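Neutral proteinase inhibitor ScNPI (Streptomyces caespitosus, PDB 4HWX) inhibits serine endopeptidases as a secreted homodimer of the subtilisin-inhibitor family, and probably targets a second peptidase class at the same time. Local coordinates at residues Thr28-Ala33 with Arg44-Ala49; Ser7-Thr12 with Val79-Val84; Val69-Phe74 with Asn98-Ser103. All coordinates share one frame; numbering follows the deposited sequence.

Interaction 1: Thr28-Ala33 with Arg44-Ala49; sequences TTLSCA and RAACDA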
ATOM      1  N   THR A  28      -7.990  -3.351   2.454  1.00 30.17           N
ATOM      2  CA  THR A  28      -7.426  -4.702   2.529  1.00 30.92           C
ATOM      3  C   THR A  28      -5.965  -4.732   2.089  1.00 32.93           C
ATOM      4  O   THR A  28      -5.528  -3.886   1.301  1.00 31.22           O
ATOM      5  CB  THR A  28      -8.201  -5.733   1.687  1.00 40.03           C
ATOM      6  OG1 THR A  28      -8.248  -5.299   0.331  1.00 37.40           O
ATOM      7  CG2 THR A  28      -9.593  -6.035   2.230  1.00 40.78           C
ATOM      8  N   THR A  29      -5.224  -5.724   2.588  1.00 29.85           N
ATOM      9  CA  THR A  29      -3.851  -6.003   2.162  1.00 29.01           C
ATOM     10  C   THR A  29      -3.893  -7.220   1.243  1.00 31.57           C
ATOM     11  O   THR A  29      -4.801  -8.056   1.354  1.00 30.04           O
ATOM     12  CB  THR A  29      -2.905  -6.273   3.331  1.00 33.36           C
ATOM     13  OG1 THR A  29      -3.367  -7.448   4.011  1.00 34.64           O
ATOM     14  CG2 THR A  29      -2.728  -5.059   4.273  1.00 30.93           C
ATOM     15  N   LEU A  30      -2.898  -7.340   0.380  1.00 28.08           N
ATOM     16  CA  LEU A  30      -2.776  -8.463  -0.545  1.00 28.32           C
ATOM     17  C   LEU A  30      -1.324  -8.701  -0.926  1.00 33.80           C
ATOM     18  O   LEU A  30      -0.589  -7.773  -1.281  1.00 32.50           O
ATOM     19  CB  LEU A  30      -3.616  -8.236  -1.809  1.00 27.99           C
ATOM     20  CG  LEU A  30      -3.646  -9.415  -2.801  1.00 31.85           C
ATOM     21  CD1 LEU A  30      -4.437 -10.578  -2.246  1.00 31.79           C
ATOM     22  CD2 LEU A  30      -4.221  -8.994  -4.142  1.00 33.51           C
ATOM     23  N   SER A  31      -0.918  -9.956  -0.835  1.00 30.90           N
ATOM     24  CA  SER A  31       0.404 -10.395  -1.223  1.00 33.00           C
ATOM     25  C   SER A  31       0.222 -11.538  -2.183  1.00 36.21           C
ATOM     26  O   SER A  31      -0.640 -12.383  -1.930  1.00 35.50           O
ATOM     27  CB  SER A  31       1.220 -10.810  -0.004  1.00 35.98           C
ATOM     28  OG  SER A  31       2.446 -11.373  -0.434  1.00 49.74           O
ATOM     29  N   CYS A  32       0.955 -11.533  -3.313  1.00 35.46           N
ATOM     30  CA  CYS A  32       0.845 -12.580  -4.341  1.00 37.52           C
ATOM     31  C   CYS A  32       2.206 -13.191  -4.607  1.00 44.33           C
ATOM     32  O   CYS A  32       3.090 -12.521  -5.151  1.00 44.58           O
ATOM     33  CB  CYS A  32       0.214 -12.045  -5.629  1.00 37.78           C
ATOM     34  SG  CYS A  32      -1.289 -11.065  -5.370  1.00 40.10           S
ATOM     35  N   ALA A  33       2.369 -14.470  -4.217  1.00 43.55           N
ATOM     36  CA  ALA A  33       3.592 -15.284  -4.376  1.00 44.70           C
ATOM     37  C   ALA A  33       3.202 -16.782  -4.321  1.00 49.56           C
ATOM     38  O   ALA A  33       2.181 -17.134  -4.930  1.00 49.53           O
ATOM     39  CB  ALA A  33       4.601 -14.919  -3.283  1.00 45.47           C
ATOM     40  N   ARG A  44      -6.339 -15.262  -3.742  1.00 36.34           N
ATOM     41  CA  ARG A  44      -5.872 -15.794  -5.028  1.00 35.53           C
ATOM     42  C   ARG A  44      -6.652 -15.207  -6.205  1.00 37.04           C
ATOM     43  O   ARG A  44      -6.032 -14.834  -7.200  1.00 36.40           O
ATOM     44  CB  ARG A  44      -5.894 -17.329  -5.063  1.00 33.02           C
ATOM     45  CG  ARG A  44      -5.168 -17.880  -6.300  1.00 33.88           C
ATOM     46  CD  ARG A  44      -3.675 -17.617  -6.247  1.00 33.35           C
ATOM     47  NE  ARG A  44      -3.010 -18.560  -5.347  1.00 41.75           N
ATOM     48  CZ  ARG A  44      -1.710 -18.547  -5.079  1.00 55.90           C
ATOM     49  NH1 ARG A  44      -0.926 -17.624  -5.615  1.00 42.75           N
ATOM     50  NH2 ARG A  44      -1.183 -19.461  -4.275  1.00 41.35           N
ATOM     51  N   ALA A  45      -7.987 -15.092  -6.081  1.00 34.57           N
ATOM     52  CA  ALA A  45      -8.838 -14.521  -7.127  1.00 35.57           C
ATOM     53  C   ALA A  45      -8.459 -13.044  -7.427  1.00 36.29           C
ATOM     54  O   ALA A  45      -8.416 -12.647  -8.605  1.00 33.95           O
ATOM     55  CB  ALA A  45     -10.302 -14.630  -6.728  1.00 37.16           C
ATOM     56  N   ALA A  46      -8.142 -12.250  -6.371  1.00 32.01           N
ATOM     57  CA  ALA A  46      -7.699 -10.851  -6.521  1.00 30.97           C
ATOM     58  C   ALA A  46      -6.312 -10.812  -7.225  1.00 34.77           C
ATOM     59  O   ALA A  46      -6.134 -10.040  -8.161  1.00 33.14           O
ATOM     60  CB  ALA A  46      -7.632 -10.178  -5.151  1.00 31.12           C
ATOM     61  N   CYS A  47      -5.371 -11.696  -6.828  1.00 34.45           N
ATOM     62  CA  CYS A  47      -4.039 -11.809  -7.458  1.00 35.76           C
ATOM     63  C   CYS A  47      -4.159 -12.089  -8.957  1.00 37.41           C
ATOM     64  O   CYS A  47      -3.501 -11.399  -9.742  1.00 35.21           O
ATOM     65  CB  CYS A  47      -3.203 -12.884  -6.774  1.00 37.35           C
ATOM     66  SG  CYS A  47      -2.745 -12.456  -5.081  1.00 40.65           S
ATOM     67  N   ASP A  48      -5.010 -13.080  -9.347  1.00 35.39           N
ATOM     68  CA  ASP A  48      -5.296 -13.451 -10.746  1.00 35.70           C
ATOM     69  C   ASP A  48      -5.841 -12.231 -11.512  1.00 37.16           C
ATOM     70  O   ASP A  48      -5.415 -11.958 -12.638  1.00 34.70           O
ATOM     71  CB  ASP A  48      -6.342 -14.595 -10.820  1.00 38.30           C
ATOM     72  CG  ASP A  48      -5.994 -15.953 -10.220  1.00 47.18           C
ATOM     73  OD1 ASP A  48      -4.801 -16.284 -10.156  1.00 46.35           O
ATOM     74  OD2 ASP A  48      -6.939 -16.695  -9.836  1.00 52.27           O
ATOM     75  N   ALA A  49      -6.808 -11.517 -10.891  1.00 34.19           N
ATOM     76  CA  ALA A  49      -7.458 -10.331 -11.479  1.00 34.05           C
ATOM     77  C   ALA A  49      -6.430  -9.221 -11.741  1.00 36.15           C
ATOM     78  O   ALA A  49      -6.417  -8.657 -12.840  1.00 34.94           O
ATOM     79  CB  ALA A  49      -8.578  -9.827 -10.582  1.00 34.24           C
TER

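Interaction 2: Ser7-Thr12 with Val79-Val84; sequences SAMVFT and VTADGV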
ATOM      1  N   SER A   7       5.043  -8.718  -5.226  1.00 36.45           N
ATOM      2  CA  SER A   7       3.659  -8.284  -5.403  1.00 34.71           C
ATOM      3  C   SER A   7       3.022  -8.159  -4.039  1.00 38.18           C
ATOM      4  O   SER A   7       2.687  -9.164  -3.401  1.00 38.13           O
ATOM      5  CB  SER A   7       2.891  -9.252  -6.303  1.00 35.76           C
ATOM      6  OG  SER A   7       3.393  -9.214  -7.628  1.00 39.11           O
ATOM      7  N   ALA A   8       2.907  -6.910  -3.574  1.00 34.09           N
ATOM      8  CA  ALA A   8       2.353  -6.529  -2.278  1.00 32.00           C
ATOM      9  C   ALA A   8       1.574  -5.231  -2.446  1.00 33.28           C
ATOM     10  O   ALA A   8       2.114  -4.225  -2.898  1.00 31.25           O
ATOM     11  CB  ALA A   8       3.474  -6.376  -1.249  1.00 33.12           C
ATOM     12  N   MET A   9       0.288  -5.272  -2.119  1.00 29.51           N
ATOM     13  CA  MET A   9      -0.610  -4.153  -2.352  1.00 29.44           C
ATOM     14  C   MET A   9      -1.515  -3.855  -1.186  1.00 31.81           C
ATOM     15  O   MET A   9      -1.834  -4.735  -0.384  1.00 32.12           O
ATOM     16  CB  MET A   9      -1.530  -4.490  -3.567  1.00 31.72           C
ATOM     17  CG  MET A   9      -0.790  -4.721  -4.910  1.00 36.66           C
ATOM     18  SD  MET A   9      -0.078  -3.194  -5.569  1.00 41.42           S
ATOM     19  CE  MET A   9      -1.578  -2.282  -5.932  1.00 37.41           C
ATOM     20  N   VAL A  10      -2.030  -2.636  -1.176  1.00 28.23           N
ATOM     21  CA  VAL A  10      -3.074  -2.203  -0.256  1.00 28.64           C
ATOM     22  C   VAL A  10      -4.161  -1.545  -1.121  1.00 32.29           C
ATOM     23  O   VAL A  10      -3.851  -0.735  -2.005  1.00 31.29           O
ATOM     24  CB  VAL A  10      -2.591  -1.302   0.918  1.00 33.05           C
ATOM     25  CG1 VAL A  10      -1.858  -0.070   0.404  1.00 34.18           C
ATOM     26  CG2 VAL A  10      -3.775  -0.873   1.802  1.00 32.78           C
ATOM     27  N   PHE A  11      -5.413  -1.940  -0.896  1.00 28.59           N
ATOM     28  CA  PHE A  11      -6.577  -1.379  -1.576  1.00 27.64           C
ATOM     29  C   PHE A  11      -7.459  -0.662  -0.579  1.00 30.72           C
ATOM     30  O   PHE A  11      -7.682  -1.181   0.505  1.00 30.06           O
ATOM     31  CB  PHE A  11      -7.384  -2.477  -2.290  1.00 28.92           C
ATOM     32  CG  PHE A  11      -6.529  -3.287  -3.234  1.00 30.34           C
ATOM     33  CD1 PHE A  11      -6.149  -2.771  -4.468  1.00 31.09           C
ATOM     34  CD2 PHE A  11      -6.063  -4.547  -2.867  1.00 32.07           C
ATOM     35  CE1 PHE A  11      -5.314  -3.497  -5.317  1.00 32.30           C
ATOM     36  CE2 PHE A  11      -5.234  -5.281  -3.723  1.00 33.53           C
ATOM     37  CZ  PHE A  11      -4.891  -4.760  -4.953  1.00 32.19           C
ATOM     38  N   THR A  12      -7.936   0.536  -0.911  1.00 27.41           N
ATOM     39  CA  THR A  12      -8.827   1.257   0.003  1.00 28.44           C
ATOM     40  C   THR A  12     -10.037   1.804  -0.768  1.00 32.94           C
ATOM     41  O   THR A  12     -10.014   1.951  -2.001  1.00 31.88           O
ATOM     42  CB  THR A  12      -8.136   2.391   0.810  1.00 34.37           C
ATOM     43  OG1 THR A  12      -8.158   3.627   0.098  1.00 30.99           O
ATOM     44  CG2 THR A  12      -6.726   2.037   1.326  1.00 29.26           C
ATOM     45  N   VAL A  79     -11.653   4.667  -5.134  1.00 29.59           N
ATOM     46  CA  VAL A  79     -10.911   3.432  -4.903  1.00 27.38           C
ATOM     47  C   VAL A  79      -9.435   3.755  -5.107  1.00 31.54           C
ATOM     48  O   VAL A  79      -9.100   4.591  -5.952  1.00 30.54           O
ATOM     49  CB  VAL A  79     -11.368   2.224  -5.758  1.00 30.11           C
ATOM     50  CG1 VAL A  79     -12.759   1.757  -5.359  1.00 30.05           C
ATOM     51  CG2 VAL A  79     -11.296   2.499  -7.265  1.00 29.05           C
ATOM     52  N   THR A  80      -8.565   3.140  -4.308  1.00 28.18           N
ATOM     53  CA  THR A  80      -7.114   3.336  -4.412  1.00 27.10           C
ATOM     54  C   THR A  80      -6.422   1.991  -4.445  1.00 30.16           C
ATOM     55  O   THR A  80      -6.939   1.015  -3.904  1.00 28.48           O
ATOM     56  CB  THR A  80      -6.535   4.199  -3.266  1.00 31.75           C
ATOM     57  OG1 THR A  80      -6.588   3.474  -2.036  1.00 30.67           O
ATOM     58  CG2 THR A  80      -7.194   5.558  -3.136  1.00 31.66           C
ATOM     59  N   ALA A  81      -5.273   1.933  -5.121  1.00 27.90           N
ATOM     60  CA  ALA A  81      -4.426   0.751  -5.196  1.00 28.69           C
ATOM     61  C   ALA A  81      -2.977   1.226  -5.121  1.00 32.38           C
ATOM     62  O   ALA A  81      -2.579   2.093  -5.901  1.00 31.47           O
ATOM     63  CB  ALA A  81      -4.700  -0.016  -6.478  1.00 29.99           C
ATOM     64  N   ASP A  82      -2.242   0.796  -4.087  1.00 29.63           N
ATOM     65  CA  ASP A  82      -0.836   1.206  -3.920  1.00 29.85           C
ATOM     66  C   ASP A  82       0.018   0.034  -3.512  1.00 35.03           C
ATOM     67  O   ASP A  82      -0.444  -0.814  -2.752  1.00 34.37           O
ATOM     68  CB  ASP A  82      -0.677   2.331  -2.876  1.00 30.56           C
ATOM     69  CG  ASP A  82      -1.406   3.614  -3.201  1.00 32.90           C
ATOM     70  OD1 ASP A  82      -0.801   4.490  -3.834  1.00 32.94           O
ATOM     71  OD2 ASP A  82      -2.568   3.767  -2.759  1.00 34.50           O
ATOM     72  N   GLY A  83       1.270   0.030  -3.973  1.00 32.09           N
ATOM     73  CA  GLY A  83       2.235  -0.992  -3.595  1.00 31.51           C
ATOM     74  C   GLY A  83       3.138  -1.381  -4.725  1.00 35.16           C
ATOM     75  O   GLY A  83       3.674  -0.509  -5.417  1.00 35.64           O
ATOM     76  N   VAL A  84       3.302  -2.689  -4.919  1.00 30.55           N
ATOM     77  CA  VAL A  84       4.148  -3.198  -5.999  1.00 31.02           C
ATOM     78  C   VAL A  84       3.439  -4.391  -6.620  1.00 33.20           C
ATOM     79  O   VAL A  84       2.810  -5.158  -5.907  1.00 32.15           O
ATOM     80  CB  VAL A  84       5.603  -3.504  -5.508  1.00 35.72           C
ATOM     81  CG1 VAL A  84       5.640  -4.511  -4.363  1.00 34.71           C
ATOM     82  CG2 VAL A  84       6.502  -3.952  -6.650  1.00 37.33           C
TER
HETATM   83  O   HOH W   1      -4.294   2.080  -1.649  1.00 32.71           O

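Interaction 3: Val69-Phe74 with Asn98-Ser103; sequences VCPMYF and NTCVMS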
ATOM      1  N   VAL A  69     -29.310  -0.194 -13.376  1.00 28.24           N
ATOM      2  CA  VAL A  69     -29.769   1.187 -13.265  1.00 28.66           C
ATOM      3  C   VAL A  69     -29.206   1.765 -11.971  1.00 30.96           C
ATOM      4  O   VAL A  69     -29.104   1.047 -10.973  1.00 31.65           O
ATOM      5  CB  VAL A  69     -31.319   1.357 -13.379  1.00 33.60           C
ATOM      6  CG1 VAL A  69     -31.834   0.946 -14.766  1.00 33.07           C
ATOM      7  CG2 VAL A  69     -32.068   0.596 -12.278  1.00 35.87           C
ATOM      8  N   CYS A  70     -28.825   3.053 -11.979  1.00 27.38           N
ATOM      9  CA  CYS A  70     -28.276   3.714 -10.783  1.00 27.30           C
ATOM     10  C   CYS A  70     -28.935   5.074 -10.577  1.00 29.56           C
ATOM     11  O   CYS A  70     -29.229   5.773 -11.566  1.00 26.09           O
ATOM     12  CB  CYS A  70     -26.753   3.878 -10.889  1.00 28.17           C
ATOM     13  SG  CYS A  70     -25.786   2.364 -10.573  1.00 31.93           S
ATOM     14  N   PRO A  71     -29.063   5.513  -9.305  1.00 28.92           N
ATOM     15  CA  PRO A  71     -29.471   6.908  -9.062  1.00 29.21           C
ATOM     16  C   PRO A  71     -28.310   7.816  -9.516  1.00 31.01           C
ATOM     17  O   PRO A  71     -27.144   7.378  -9.552  1.00 28.50           O
ATOM     18  CB  PRO A  71     -29.721   6.947  -7.548  1.00 31.06           C
ATOM     19  CG  PRO A  71     -28.794   5.918  -6.989  1.00 35.42           C
ATOM     20  CD  PRO A  71     -28.696   4.828  -8.041  1.00 31.17           C
ATOM     21  N   MET A  72     -28.611   9.073  -9.863  1.00 29.63           N
ATOM     22  CA  MET A  72     -27.575   9.964 -10.410  1.00 28.06           C
ATOM     23  C   MET A  72     -27.079  11.012  -9.428  1.00 31.76           C
ATOM     24  O   MET A  72     -26.296  11.876  -9.823  1.00 31.56           O
ATOM     25  CB  MET A  72     -28.092  10.641 -11.691  1.00 30.21           C
ATOM     26  CG  MET A  72     -28.389   9.647 -12.806  1.00 32.86           C
ATOM     27  SD  MET A  72     -26.892   9.177 -13.656  1.00 35.83           S
ATOM     28  CE  MET A  72     -26.441   7.752 -12.807  1.00 31.67           C
ATOM     29  N   TYR A  73     -27.427  10.907  -8.144  1.00 28.52           N
ATOM     30  CA  TYR A  73     -26.896  11.879  -7.181  1.00 29.02           C
ATOM     31  C   TYR A  73     -25.376  11.770  -7.118  1.00 33.30           C
ATOM     32  O   TYR A  73     -24.804  10.684  -7.347  1.00 31.86           O
ATOM     33  CB  TYR A  73     -27.533  11.699  -5.784  1.00 30.76           C
ATOM     34  CG  TYR A  73     -27.320  10.329  -5.181  1.00 31.12           C
ATOM     35  CD1 TYR A  73     -26.091   9.971  -4.631  1.00 32.03           C
ATOM     36  CD2 TYR A  73     -28.379   9.431  -5.050  1.00 31.69           C
ATOM     37  CE1 TYR A  73     -25.877   8.700  -4.108  1.00 31.66           C
ATOM     38  CE2 TYR A  73     -28.192   8.173  -4.479  1.00 31.50           C
ATOM     39  CZ  TYR A  73     -26.931   7.809  -4.020  1.00 33.13           C
ATOM     40  OH  TYR A  73     -26.709   6.596  -3.431  1.00 28.78           O
ATOM     41  N   PHE A  74     -24.715  12.908  -6.926  1.00 33.88           N
ATOM     42  CA  PHE A  74     -23.260  12.958  -6.841  1.00 33.17           C
ATOM     43  C   PHE A  74     -22.869  12.840  -5.378  1.00 37.83           C
ATOM     44  O   PHE A  74     -23.174  13.723  -4.573  1.00 38.52           O
ATOM     45  CB  PHE A  74     -22.698  14.249  -7.474  1.00 35.71           C
ATOM     46  CG  PHE A  74     -21.194  14.391  -7.404  1.00 37.94           C
ATOM     47  CD1 PHE A  74     -20.363  13.546  -8.131  1.00 41.07           C
ATOM     48  CD2 PHE A  74     -20.607  15.391  -6.630  1.00 42.33           C
ATOM     49  CE1 PHE A  74     -18.969  13.689  -8.074  1.00 42.55           C
ATOM     50  CE2 PHE A  74     -19.214  15.545  -6.590  1.00 44.87           C
ATOM     51  CZ  PHE A  74     -18.407  14.703  -7.321  1.00 41.83           C
ATOM     52  N   ASN A  98     -21.043   7.766  -7.377  1.00 29.04           N
ATOM     53  CA  ASN A  98     -21.640   7.234  -6.150  1.00 29.61           C
ATOM     54  C   ASN A  98     -21.337   5.729  -6.050  1.00 31.08           C
ATOM     55  O   ASN A  98     -20.694   5.176  -6.945  1.00 28.63           O
ATOM     56  CB  ASN A  98     -23.161   7.525  -6.085  1.00 26.51           C
ATOM     57  CG  ASN A  98     -23.935   6.978  -7.251  1.00 32.63           C
ATOM     58  OD1 ASN A  98     -23.805   5.813  -7.608  1.00 29.40           O
ATOM     59  ND2 ASN A  98     -24.780   7.794  -7.870  1.00 31.55           N
ATOM     60  N   THR A  99     -21.774   5.082  -4.960  1.00 28.11           N
ATOM     61  CA  THR A  99     -21.495   3.657  -4.735  1.00 27.73           C
ATOM     62  C   THR A  99     -22.146   2.753  -5.757  1.00 28.99           C
ATOM     63  O   THR A  99     -21.545   1.728  -6.108  1.00 27.16           O
ATOM     64  CB  THR A  99     -21.903   3.223  -3.330  1.00 34.35           C
ATOM     65  OG1 THR A  99     -23.312   3.410  -3.177  1.00 37.65           O
ATOM     66  CG2 THR A  99     -21.111   3.964  -2.251  1.00 29.80           C
ATOM     67  N   CYS A 100     -23.361   3.099  -6.236  1.00 26.50           N
ATOM     68  CA  CYS A 100     -24.037   2.282  -7.246  1.00 26.37           C
ATOM     69  C   CYS A 100     -23.190   2.244  -8.533  1.00 27.82           C
ATOM     70  O   CYS A 100     -23.016   1.180  -9.125  1.00 26.53           O
ATOM     71  CB  CYS A 100     -25.445   2.805  -7.523  1.00 27.81           C
ATOM     72  SG  CYS A 100     -26.385   1.788  -8.700  1.00 32.42           S
ATOM     73  N   VAL A 101     -22.712   3.414  -8.986  1.00 25.55           N
ATOM     74  CA  VAL A 101     -21.887   3.557 -10.205  1.00 25.23           C
ATOM     75  C   VAL A 101     -20.551   2.781 -10.025  1.00 28.02           C
ATOM     76  O   VAL A 101     -20.094   2.087 -10.942  1.00 25.93           O
ATOM     77  CB  VAL A 101     -21.648   5.049 -10.588  1.00 27.93           C
ATOM     78  CG1 VAL A 101     -20.730   5.164 -11.815  1.00 27.35           C
ATOM     79  CG2 VAL A 101     -22.978   5.766 -10.854  1.00 27.61           C
ATOM     80  N   MET A 102     -19.985   2.848  -8.832  1.00 25.72           N
ATOM     81  CA  MET A 102     -18.770   2.104  -8.507  1.00 24.78           C
ATOM     82  C   MET A 102     -18.991   0.612  -8.683  1.00 27.96           C
ATOM     83  O   MET A 102     -18.214  -0.041  -9.398  1.00 27.21           O
ATOM     84  CB  MET A 102     -18.321   2.402  -7.069  1.00 25.93           C
ATOM     85  CG  MET A 102     -17.204   1.487  -6.630  1.00 28.88           C
ATOM     86  SD  MET A 102     -16.558   1.913  -5.000  1.00 31.51           S
ATOM     87  CE  MET A 102     -15.854   0.249  -4.530  1.00 30.19           C
ATOM     88  N   SER A 103     -20.070   0.088  -8.066  1.00 27.26           N
ATOM     89  CA  SER A 103     -20.422  -1.337  -8.151  1.00 28.97           C
ATOM     90  C   SER A 103     -20.636  -1.765  -9.613  1.00 32.91           C
ATOM     91  O   SER A 103     -20.092  -2.812 -10.033  1.00 30.91           O
ATOM     92  CB  SER A 103     -21.656  -1.645  -7.307  1.00 32.94           C
ATOM     93  OG  SER A 103     -22.049  -2.999  -7.463  1.00 44.02           O
TER
HETATM   94  O   HOH W   2     -25.455   4.692  -4.695  1.00 30.93           O
HETATM   95  O   HOH W   3     -24.693   4.995  -1.114  1.00 41.46           O

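Interaction 1: Thr28-Ala33 with Arg44-Ala49
Arg44 turns the edge of its guanidinium to Ala33, just past the end of the strand. NH1 donates to Ala33 O over 3.2 Å in a nearly straight bond (168° at the hydrogen), and that oxygen lies in the guanidinium plane. At the neighbouring corner of the group, NH2 is bonded to Tyr34 O, the stronger polar partner; two successive carbonyls thus fix the rotation of the guanidinium. The side chain starts out pointing away from the strand and reaches back through bends at chi2 and chi3.

One residue back along the strand, the joint is covalent. Cys32 SG and Cys47 SG form a disulfide of 2.0 Å with a left-handed torsion of -84°, tying the strand to the helix where the CA atoms of Cys32 and Cys47 are 5.8 Å apart. Leu30 packs against Cys47 SG. Its CG, anti to the backbone N (chi1 -175°), stands 3.9 Å from Cys47 SG. Of the two methyls, CD2 of Leu30 meets Ala46 CB at 3.7 Å, and CD1 touches Cys47 SG at 3.8 Å. An alanine here would probably open a gap beside Ala46 CB and leave Cys47 SG without the leucine CG and methyl groups beside it.

The axes of strand 28-32 and helix 44-49 come within 8.5 Å of each other. Pro43 and Leu50 of helix 43-52, and Phe11 of strand 8-15, also pack on Leu30, so this side chain lies in a small core between sheet and helix. A backbone bond joins Ser31 to Glu37 of strand 36-37, while Thr29 packs on Leu30, and Ser31 on Thr39, of the second subunit.

Interaction 2: Ser7-Thr12 with Val79-Val84
Thr12 and Thr80 meet hydroxyl to hydroxyl, Thr12 OG1 donating to Thr80 OG1 at 2.7 Å as the two side chains cross obliquely. Thr80 OG1 passes its own hydrogen to a water at 2.7 Å, which in turn donates to Val10 O and to Asp82 OD2. On the opposite face of the sheet, Ala81 CB packs 3.7 Å from Phe11 CD1. In Met9 the bend at chi2 (-70°) brings SD to 3.5 Å from Val84 N, and that at chi3 turns CE toward Ala81 CB (3.9 Å).

The frame behind these groups is an antiparallel ladder: strand 8-15 pairs with strand 77-82, and past the corner at Gly83 the pairing goes on to Val84. Ala8 with Val84, Val10 with Asp82 and Thr12 with Thr80 are its hydrogen-bonded pairs, and each exchanges two backbone bonds. Gly83 faces Met9. Its phi of 143° suits glycine, and a CB there would clash with Ala8 O.

Farther out, Asp82 OD2 forms a salt bridge with Arg89 of the second subunit, while Val10 packs on Asp82 of that subunit. The hydroxyl-water chain therefore ends on a buried carboxylate at the dimer interface, where the arginine and the donated water hydrogen would be expected to stabilise its negative charge.

Interaction 3: Val69-Phe74 with Asn98-Ser103
Asn98 ND2 grips two carbonyls of the 69-74 loop, Pro71 O and Tyr73 O, each at 2.9 Å. This is the arrangement of the reactive-site loop in the subtilisin-inhibitor family, and by analogy with its relatives the Met72-Tyr73 peptide is probably the scissile bond. Asn98 CG stands between the backbone N and carbonyl carbon (chi1 58°), 3.8 Å from Tyr73 O. The bond to Tyr73 O is straight, 166° at the hydrogen, and lies in the carbonyl plane; toward Pro71 O the nitrogen stands above the plane of that carbonyl. With both amide hydrogens spent on the loop, Asn98 is also the N-cap residue of helix 99-105, its OD1 accepting from Val101 N at 3.0 Å. Asn98 ND2 lies over one face of the Tyr73 ring, offset toward the rim, with ring and amide planes 51° apart; Tyr73 CE1 is 3.6 Å from Asn98 CB. The disulfide of Cys70 SG and Cys100 SG (2.0 Å) closes the tight part, with Pro71 CD resting 3.9 Å from Cys100 CB.

The other side is looser and faces solvent. Met72 swings away from the helix and only its CE comes back, to 4.4 Å from Val101 CG2, leaving the side chain exposed as a residue presented to a peptidase would be. A water 2.6 Å from Tyr73 OH accepts from Cys100 N.

In the fold
Interactions 1 and 2 share one sheet: strands 23-32 and 8-15 are neighbours, and Leu30 O lies 2.8 Å from Met9 N, probably a hydrogen bond. Their centres are 10 Å apart and both reach the second subunit. Interaction 3 sits on the opposite side of the chain's centre, its own centre about 24 Å from that of interaction 2 and 27 Å from that of interaction 1. Val79 CG1 packs 3.5 Å from Met102 CE, joining the sheet to the helix behind the presumed reactive loop. His4, which binds zinc in a structure of this protein though none is bound to this chain here, has its side chain about 8 Å from that of Ser7 and 9 Å from that of Ala33.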